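Local structure of AvrA (Salmonella typhimurium, 6BE0) at residues R45-L50 with A294-L299; E96-I101 with A160-E165; D134-V139 with L167-F172. The protein probably acetylates serine and threonine residues of target proteins with acetyl-CoA, as a YopJ-family bacterial effector that binds inositol hexakisphosphate and coenzyme A. One frame throughout, in Å; residues are numbered along the deposited sequence.

Contact 1. Residues R45-L50 with A294-L299; sequences RIVERL and AEYKSL. Unlike the reference sequence in segment 45-50: Arg-45 (reference Cys).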
# COMPACT_ATOMS: atom_id res chain seq x y z
N ARG A 45 7.25 24.86 -0.64
CA ARG A 45 8.62 24.79 -1.15
C ARG A 45 8.97 23.35 -1.52
O ARG A 45 9.62 23.10 -2.53
CB ARG A 45 9.61 25.33 -0.12
CG ARG A 45 9.41 26.80 0.21
CD ARG A 45 10.59 27.37 1.01
NE ARG A 45 10.60 26.91 2.40
CZ ARG A 45 10.07 27.58 3.43
NH1 ARG A 45 9.47 28.75 3.24
NH2 ARG A 45 10.15 27.07 4.65
N ILE A 46 8.52 22.41 -0.69
CA ILE A 46 8.79 20.99 -0.91
C ILE A 46 8.18 20.52 -2.23
O ILE A 46 8.84 19.84 -3.02
CB ILE A 46 8.25 20.13 0.25
CG1 ILE A 46 9.13 20.31 1.49
CG2 ILE A 46 8.19 18.65 -0.13
CD1 ILE A 46 8.53 19.76 2.77
N VAL A 47 6.92 20.87 -2.47
CA VAL A 47 6.22 20.46 -3.69
C VAL A 47 7.00 20.88 -4.93
O VAL A 47 7.12 20.11 -5.89
CB VAL A 47 4.80 21.05 -3.75
CG1 VAL A 47 4.17 20.85 -5.13
CG2 VAL A 47 3.92 20.43 -2.68
N GLU A 48 7.53 22.09 -4.92
CA GLU A 48 8.29 22.60 -6.06
C GLU A 48 9.55 21.77 -6.28
O GLU A 48 9.91 21.48 -7.42
CB GLU A 48 8.65 24.07 -5.86
CG GLU A 48 9.27 24.74 -7.09
CD GLU A 48 10.75 24.42 -7.27
OE1 GLU A 48 11.46 24.26 -6.25
OE2 GLU A 48 11.20 24.33 -8.43
N ARG A 49 10.22 21.40 -5.19
CA ARG A 49 11.43 20.58 -5.29
C ARG A 49 11.12 19.22 -5.89
O ARG A 49 11.88 18.71 -6.71
CB ARG A 49 12.09 20.41 -3.92
CG ARG A 49 12.69 21.69 -3.35
CD ARG A 49 13.68 21.40 -2.22
NE ARG A 49 13.09 20.62 -1.14
CZ ARG A 49 13.16 19.29 -1.04
NH1 ARG A 49 13.79 18.57 -1.95
NH2 ARG A 49 12.59 18.68 -0.01
N LEU A 50 9.99 18.64 -5.50
CA LEU A 50 9.58 17.33 -6.01
C LEU A 50 9.39 17.36 -7.52
O LEU A 50 9.85 16.47 -8.23
CB LEU A 50 8.29 16.86 -5.34
CG LEU A 50 8.33 16.60 -3.84
CD1 LEU A 50 6.96 16.14 -3.35
CD2 LEU A 50 9.39 15.58 -3.48
N ALA A 294 0.59 15.00 -5.85
CA ALA A 294 -0.85 15.18 -5.77
C ALA A 294 -1.30 15.21 -4.32
O ALA A 294 -2.05 16.09 -3.90
CB ALA A 294 -1.57 14.07 -6.53
N GLU A 295 -0.83 14.23 -3.56
CA GLU A 295 -1.17 14.10 -2.15
C GLU A 295 -0.77 15.35 -1.35
O GLU A 295 -1.54 15.84 -0.53
CB GLU A 295 -0.50 12.86 -1.56
CG GLU A 295 -1.14 11.55 -2.00
CD GLU A 295 -2.39 11.20 -1.20
OE1 GLU A 295 -2.97 12.10 -0.56
OE2 GLU A 295 -2.78 10.02 -1.21
N TYR A 296 0.44 15.85 -1.60
CA TYR A 296 0.93 17.04 -0.92
C TYR A 296 0.11 18.27 -1.30
O TYR A 296 -0.27 19.07 -0.44
CB TYR A 296 2.40 17.29 -1.23
CG TYR A 296 3.38 16.33 -0.58
CD1 TYR A 296 2.95 15.16 0.02
CD2 TYR A 296 4.74 16.62 -0.55
CE1 TYR A 296 3.84 14.29 0.62
CE2 TYR A 296 5.64 15.76 0.04
CZ TYR A 296 5.19 14.60 0.63
OH TYR A 296 6.09 13.74 1.22
N LYS A 297 -0.15 18.42 -2.60
CA LYS A 297 -0.89 19.58 -3.10
C LYS A 297 -2.29 19.65 -2.50
O LYS A 297 -2.83 20.74 -2.29
CB LYS A 297 -0.97 19.55 -4.62
CG LYS A 297 0.29 20.02 -5.33
CD LYS A 297 0.09 20.07 -6.83
CE LYS A 297 1.33 20.59 -7.55
NZ LYS A 297 1.10 20.69 -9.02
N SER A 298 -2.88 18.49 -2.24
CA SER A 298 -4.23 18.43 -1.68
C SER A 298 -4.28 19.04 -0.28
O SER A 298 -5.29 19.62 0.11
CB SER A 298 -4.73 16.98 -1.63
OG SER A 298 -4.82 16.42 -2.93
N LEU A 299 -3.18 18.92 0.46
CA LEU A 299 -3.10 19.50 1.79
C LEU A 299 -3.08 21.03 1.73
O LEU A 299 -3.52 21.70 2.66
CB LEU A 299 -1.85 19.00 2.53
CG LEU A 299 -1.81 17.50 2.84
CD1 LEU A 299 -0.44 17.12 3.39
CD2 LEU A 299 -2.90 17.12 3.83

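Contact 2. Residues E96-I101 with A160-E165; sequences ELVSSI and AALERE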
# COMPACT_ATOMS: atom_id res chain seq x y z
N GLU A 96 2.62 -1.06 18.19
CA GLU A 96 1.51 -0.12 18.15
C GLU A 96 0.45 -0.61 17.16
O GLU A 96 -0.74 -0.30 17.31
CB GLU A 96 2.00 1.27 17.76
CG GLU A 96 0.93 2.36 17.79
CD GLU A 96 1.48 3.73 17.43
OE1 GLU A 96 2.70 3.95 17.59
OE2 GLU A 96 0.68 4.59 16.99
N LEU A 97 0.87 -1.37 16.16
CA LEU A 97 -0.06 -1.96 15.20
C LEU A 97 -0.92 -3.02 15.87
O LEU A 97 -2.15 -2.95 15.81
CB LEU A 97 0.70 -2.59 14.03
CG LEU A 97 -0.16 -3.38 13.03
CD1 LEU A 97 -0.94 -2.44 12.12
CD2 LEU A 97 0.69 -4.34 12.21
N VAL A 98 -0.28 -4.01 16.49
CA VAL A 98 -1.01 -5.16 17.03
C VAL A 98 -1.89 -4.76 18.20
O VAL A 98 -2.97 -5.33 18.39
CB VAL A 98 -0.04 -6.29 17.47
CG1 VAL A 98 0.69 -6.85 16.26
CG2 VAL A 98 0.94 -5.80 18.53
N SER A 99 -1.45 -3.78 18.98
CA SER A 99 -2.25 -3.28 20.09
C SER A 99 -3.42 -2.45 19.56
O SER A 99 -4.47 -2.38 20.18
CB SER A 99 -1.40 -2.45 21.05
OG SER A 99 -0.92 -1.27 20.43
N SER A 100 -3.22 -1.82 18.40
CA SER A 100 -4.30 -1.09 17.73
C SER A 100 -5.28 -2.05 17.08
O SER A 100 -6.48 -1.78 17.02
CB SER A 100 -3.75 -0.12 16.69
OG SER A 100 -3.08 0.97 17.29
N ILE A 101 -4.77 -3.17 16.58
CA ILE A 101 -5.63 -4.21 16.03
C ILE A 101 -6.53 -4.77 17.14
O ILE A 101 -7.71 -5.03 16.91
CB ILE A 101 -4.81 -5.35 15.38
CG1 ILE A 101 -4.20 -4.87 14.07
CG2 ILE A 101 -5.69 -6.58 15.11
CD1 ILE A 101 -3.16 -5.81 13.47
N ALA A 160 3.80 -13.60 15.10
CA ALA A 160 4.01 -13.89 16.51
C ALA A 160 3.68 -12.68 17.38
O ALA A 160 3.16 -12.82 18.48
CB ALA A 160 5.45 -14.33 16.75
N ALA A 161 3.99 -11.49 16.87
CA ALA A 161 3.69 -10.25 17.58
C ALA A 161 2.19 -10.14 17.82
O ALA A 161 1.75 -9.70 18.89
CB ALA A 161 4.20 -9.05 16.81
N LEU A 162 1.42 -10.54 16.82
CA LEU A 162 -0.04 -10.47 16.89
C LEU A 162 -0.59 -11.56 17.80
O LEU A 162 -1.55 -11.33 18.54
CB LEU A 162 -0.64 -10.58 15.49
CG LEU A 162 -2.15 -10.38 15.37
CD1 LEU A 162 -2.56 -8.99 15.84
CD2 LEU A 162 -2.60 -10.60 13.93
N GLU A 163 0.01 -12.74 17.75
CA GLU A 163 -0.41 -13.85 18.60
C GLU A 163 -0.29 -13.49 20.08
O GLU A 163 -1.09 -13.94 20.90
CB GLU A 163 0.43 -15.10 18.31
CG GLU A 163 0.03 -15.84 17.04
CD GLU A 163 0.93 -17.02 16.73
OE1 GLU A 163 1.89 -17.26 17.51
OE2 GLU A 163 0.69 -17.71 15.72
N ARG A 164 0.69 -12.66 20.42
CA ARG A 164 0.92 -12.28 21.81
C ARG A 164 -0.22 -11.43 22.37
O ARG A 164 -0.46 -11.43 23.58
CB ARG A 164 2.25 -11.54 21.96
CG ARG A 164 3.44 -12.46 22.19
CD ARG A 164 4.71 -11.69 22.51
NE ARG A 164 5.27 -11.03 21.34
CZ ARG A 164 6.02 -11.63 20.42
NH1 ARG A 164 6.31 -12.92 20.53
NH2 ARG A 164 6.49 -10.94 19.39
N GLU A 165 -0.92 -10.71 21.50
CA GLU A 165 -2.07 -9.93 21.92
C GLU A 165 -3.24 -10.85 22.26
O GLU A 165 -4.22 -10.44 22.89
CB GLU A 165 -2.48 -8.93 20.84
CG GLU A 165 -1.43 -7.86 20.54
CD GLU A 165 -1.23 -6.89 21.69
OE1 GLU A 165 -0.07 -6.49 21.94
OE2 GLU A 165 -2.23 -6.52 22.34

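Contact 3. Residues D134-V139 with L167-F172; sequences DGKTSV and LPDCYF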
# COMPACT_ATOMS: atom_id res chain seq x y z
N ASP A 134 -17.80 -13.24 9.75
CA ASP A 134 -18.43 -14.21 10.63
C ASP A 134 -18.06 -13.84 12.07
O ASP A 134 -18.42 -12.76 12.53
CB ASP A 134 -18.01 -15.64 10.27
CG ASP A 134 -18.16 -15.94 8.78
OD1 ASP A 134 -19.10 -15.40 8.16
OD2 ASP A 134 -17.33 -16.70 8.24
N GLY A 135 -17.32 -14.70 12.76
CA GLY A 135 -16.84 -14.39 14.09
C GLY A 135 -15.34 -14.15 14.13
O GLY A 135 -14.79 -13.69 15.13
N LYS A 136 -14.67 -14.44 13.02
CA LYS A 136 -13.22 -14.52 12.98
C LYS A 136 -12.59 -13.23 12.44
O LYS A 136 -13.19 -12.53 11.62
CB LYS A 136 -12.80 -15.73 12.14
CG LYS A 136 -13.80 -16.88 12.22
CD LYS A 136 -13.16 -18.24 11.98
CE LYS A 136 -14.21 -19.33 11.82
NZ LYS A 136 -15.16 -19.38 12.97
N THR A 137 -11.38 -12.94 12.91
CA THR A 137 -10.67 -11.71 12.55
C THR A 137 -9.59 -11.98 11.51
O THR A 137 -8.74 -12.86 11.69
CB THR A 137 -10.02 -11.07 13.80
OG1 THR A 137 -11.05 -10.68 14.72
CG2 THR A 137 -9.20 -9.84 13.43
N SER A 138 -9.62 -11.21 10.42
CA SER A 138 -8.63 -11.33 9.35
C SER A 138 -7.71 -10.12 9.32
O SER A 138 -8.16 -8.98 9.30
CB SER A 138 -9.33 -11.50 8.00
OG SER A 138 -8.38 -11.55 6.94
N VAL A 139 -6.41 -10.39 9.30
CA VAL A 139 -5.40 -9.34 9.24
C VAL A 139 -4.42 -9.66 8.12
O VAL A 139 -3.74 -10.68 8.16
CB VAL A 139 -4.63 -9.21 10.58
CG1 VAL A 139 -3.60 -8.09 10.51
CG2 VAL A 139 -5.61 -8.97 11.72
N LEU A 167 -5.76 -12.61 20.41
CA LEU A 167 -7.09 -12.40 19.86
C LEU A 167 -7.68 -13.75 19.46
O LEU A 167 -7.04 -14.50 18.72
CB LEU A 167 -7.05 -11.46 18.66
CG LEU A 167 -6.98 -9.96 18.94
CD1 LEU A 167 -5.75 -9.60 19.76
CD2 LEU A 167 -6.99 -9.19 17.63
N PRO A 168 -8.89 -14.07 19.93
CA PRO A 168 -9.47 -15.36 19.53
C PRO A 168 -9.83 -15.39 18.05
O PRO A 168 -10.23 -14.36 17.51
CB PRO A 168 -10.72 -15.47 20.40
CG PRO A 168 -11.11 -14.05 20.67
CD PRO A 168 -9.82 -13.29 20.77
N ASP A 169 -9.68 -16.55 17.43
CA ASP A 169 -10.02 -16.73 16.02
C ASP A 169 -9.47 -15.61 15.14
O ASP A 169 -10.18 -15.04 14.31
CB ASP A 169 -11.54 -16.83 15.86
CG ASP A 169 -12.12 -18.04 16.57
OD1 ASP A 169 -11.97 -19.16 16.05
OD2 ASP A 169 -12.73 -17.86 17.64
N CYS A 170 -8.19 -15.30 15.34
CA CYS A 170 -7.51 -14.24 14.59
C CYS A 170 -6.51 -14.86 13.62
O CYS A 170 -5.61 -15.60 14.03
CB CYS A 170 -6.81 -13.28 15.55
SG CYS A 170 -6.02 -11.87 14.75
N TYR A 171 -6.66 -14.55 12.33
CA TYR A 171 -5.83 -15.14 11.29
C TYR A 171 -5.02 -14.07 10.55
O TYR A 171 -5.57 -13.05 10.13
CB TYR A 171 -6.70 -15.92 10.31
CG TYR A 171 -7.50 -17.02 10.97
CD1 TYR A 171 -8.76 -16.78 11.48
CD2 TYR A 171 -6.97 -18.30 11.10
CE1 TYR A 171 -9.49 -17.78 12.09
CE2 TYR A 171 -7.70 -19.31 11.72
CZ TYR A 171 -8.95 -19.04 12.21
OH TYR A 171 -9.68 -20.04 12.82
N PHE A 172 -3.73 -14.33 10.39
CA PHE A 172 -2.81 -13.38 9.79
C PHE A 172 -2.17 -13.91 8.51
O PHE A 172 -1.88 -15.10 8.39
CB PHE A 172 -1.72 -12.99 10.79
CG PHE A 172 -0.60 -12.19 10.18
CD1 PHE A 172 0.58 -12.80 9.79
CD2 PHE A 172 -0.73 -10.82 10.00
CE1 PHE A 172 1.61 -12.06 9.23
CE2 PHE A 172 0.29 -10.08 9.44
CZ PHE A 172 1.46 -10.70 9.06

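Contact 1. Residues R45-L50 with A294-L299
Val-47 and Tyr-296 mark the nearest backbone approach of two antiparallel helices, 45-50 and 294-299, whose axes pass 10.1 Å apart at 157° between their N-to-C directions. Tyr-296 buries the largest area in the contact, 69 Å². The CD2-CE2 side of its ring meets two aliphatic side chains. Leu-50 CD1 comes closest, 3.6 Å from Tyr-296 CD2, the leucine and tyrosine side chains crossing at about a right angle. Ile-46 CG2 sits at the ring edge, near its plane, 3.9 Å from Tyr-296 CE2. Val-47 splits its branches: CG2 reaches 3.8 Å from Tyr-296 CB, while CG1, anti to the backbone N (chi1 169°), packs 3.7 Å from Lys-297 CE. The lysine methylenes, extended beyond CG, thus border the apolar patch, and the amine goes on to a salt bridge with Glu-51. At the far end of the tyrosine, OH hydrogen-bonds to Asp-68, so a buried phenol has a polar partner beyond an otherwise hydrocarbon interface. The contact pairs helix 40-55, near the start of the modelled chain, with the last helix, 287-300, which also supplies Lys-291 to the inositol hexakisphosphate site. Helix 65-82 flanks the pair, carrying Asp-68 and touching Tyr-296 through Thr-67 and Leu-299 through Met-71.

Contact 2. Residues E96-I101 with A160-E165
Val-98 projects from helix 94-106 onto the C-terminal part of helix 151-164, near Leu-162. This is helix-helix packing on one side of the mixed sheet of the YopJ-family acetyltransferase fold, a family placed in the same clan as the CA peptidases. The axes of segments 96-101 and 160-164 run 43° apart and approach to 9.1 Å, and the CA atoms of Val-98 and Leu-162 come within 5.4 Å.

The tight part centres on Val-98, held between Leu-162 and Glu-165. Val-98 CG1, beside its backbone N, presses on the backbone of Leu-162, 3.7 Å from Leu-162 CA, and also meets the leucine side chain, 3.9 Å from Leu-162 CD1. The same CD1 is shared with Ile-101, whose CD1 lies 4.0 Å away; the two side chains cross at about a right angle. Beneath them is the sheet: Leu-162 touches Cys-170 and Phe-172 of strand 170-176, and Ile-101 touches Phe-114 and Phe-130. Ala-161 CB is a more distant neighbour of Val-98 CG1. The side chain of Glu-165 crosses that of Val-98 at about a right angle and packs closely through carbon as well as oxygen.

The looser side is the margin where Glu-165 OE2 passes Ser-99, both residues being partly exposed. Ser-99 OG hydrogen-bonds to His-95 O, a turn back on its own helix, and Ser-99 CB stays 4.3 Å from Glu-165 OE2. The bend of Glu-165 at chi2 (-68°) turns CD back; Glu-165 CG stands close to Val-98 CB and Val-98 O, and Glu-165 OE1 lies 3.6 Å from Val-98 CG2.

Contact 3. Residues D134-V139 with L167-F172
Three backbone hydrogen bonds join the parallel strands 136-139 and 170-172; Thr-137 N and O make two of them, and Val-139 N to Tyr-171 O the third. Thr-137 N donates to Asp-169 O at 2.8 Å. Thr-137 O accepts from Tyr-171 N at 2.8 Å, nearly straight at 173°. Tyr-171 O in turn receives Val-139 N at 2.9 Å. Two CA-H...O contacts add to these, from Cys-170 CA to Thr-137 O and from Phe-172 CA to Val-139 O. Lys-136 NZ and Asp-169 OD1 lie near each other but, at 4.4 Å, too far apart for a salt bridge.

On the sheet face of Tyr-171, the Lys-136 and Tyr-171 side chains pass at an oblique angle, Lys-136 CD 3.7 Å from Tyr-171 CE1. On the face of Thr-137 and Val-139 the contacts across the strands are made by methyls, a thiol and a ring. Thr-137 CG2 sits 4.0 Å from Cys-170 SG, and Val-139 CG1, anti to its backbone N (chi1 -179°), meets the edge of the Phe-172 ring in its plane, 4.0 Å from Phe-172 CD2.

The two strands belong to a beta-alpha-beta crossover through helix 151-164, which covers Cys-170 and Phe-172, while helix 94-106 reaches Thr-137 and Val-139 on the same face. Helix 205-212 lies against Lys-136, Ser-138 and Tyr-171; its His-208 and Asn-211 bind Ser-138 OG. Strand 125-133 adjoins 136-143, and 170-176 is an outermost strand of the sheet in this chain.

From the N terminus the chain enters contact 1 in helix 40-55, and that contact closes only when helix 287-300 returns, 244 residues on. Contacts 2 and 3 both fall within this long loop. Their own loops cross: 96-101 comes first, then 134-139, then 160-165 closes contact 2 and 167-172 closes contact 3. These two also touch, Leu-162 CD2 lying 3.7 Å from Cys-170 SG and Ile-101 CD1 3.8 Å from Val-139 CG1, so the helix pair rests on the strand pair. Contact 1, joining terminal helices, lies across the chain's centre from contact 3, about 39 Å away between centres.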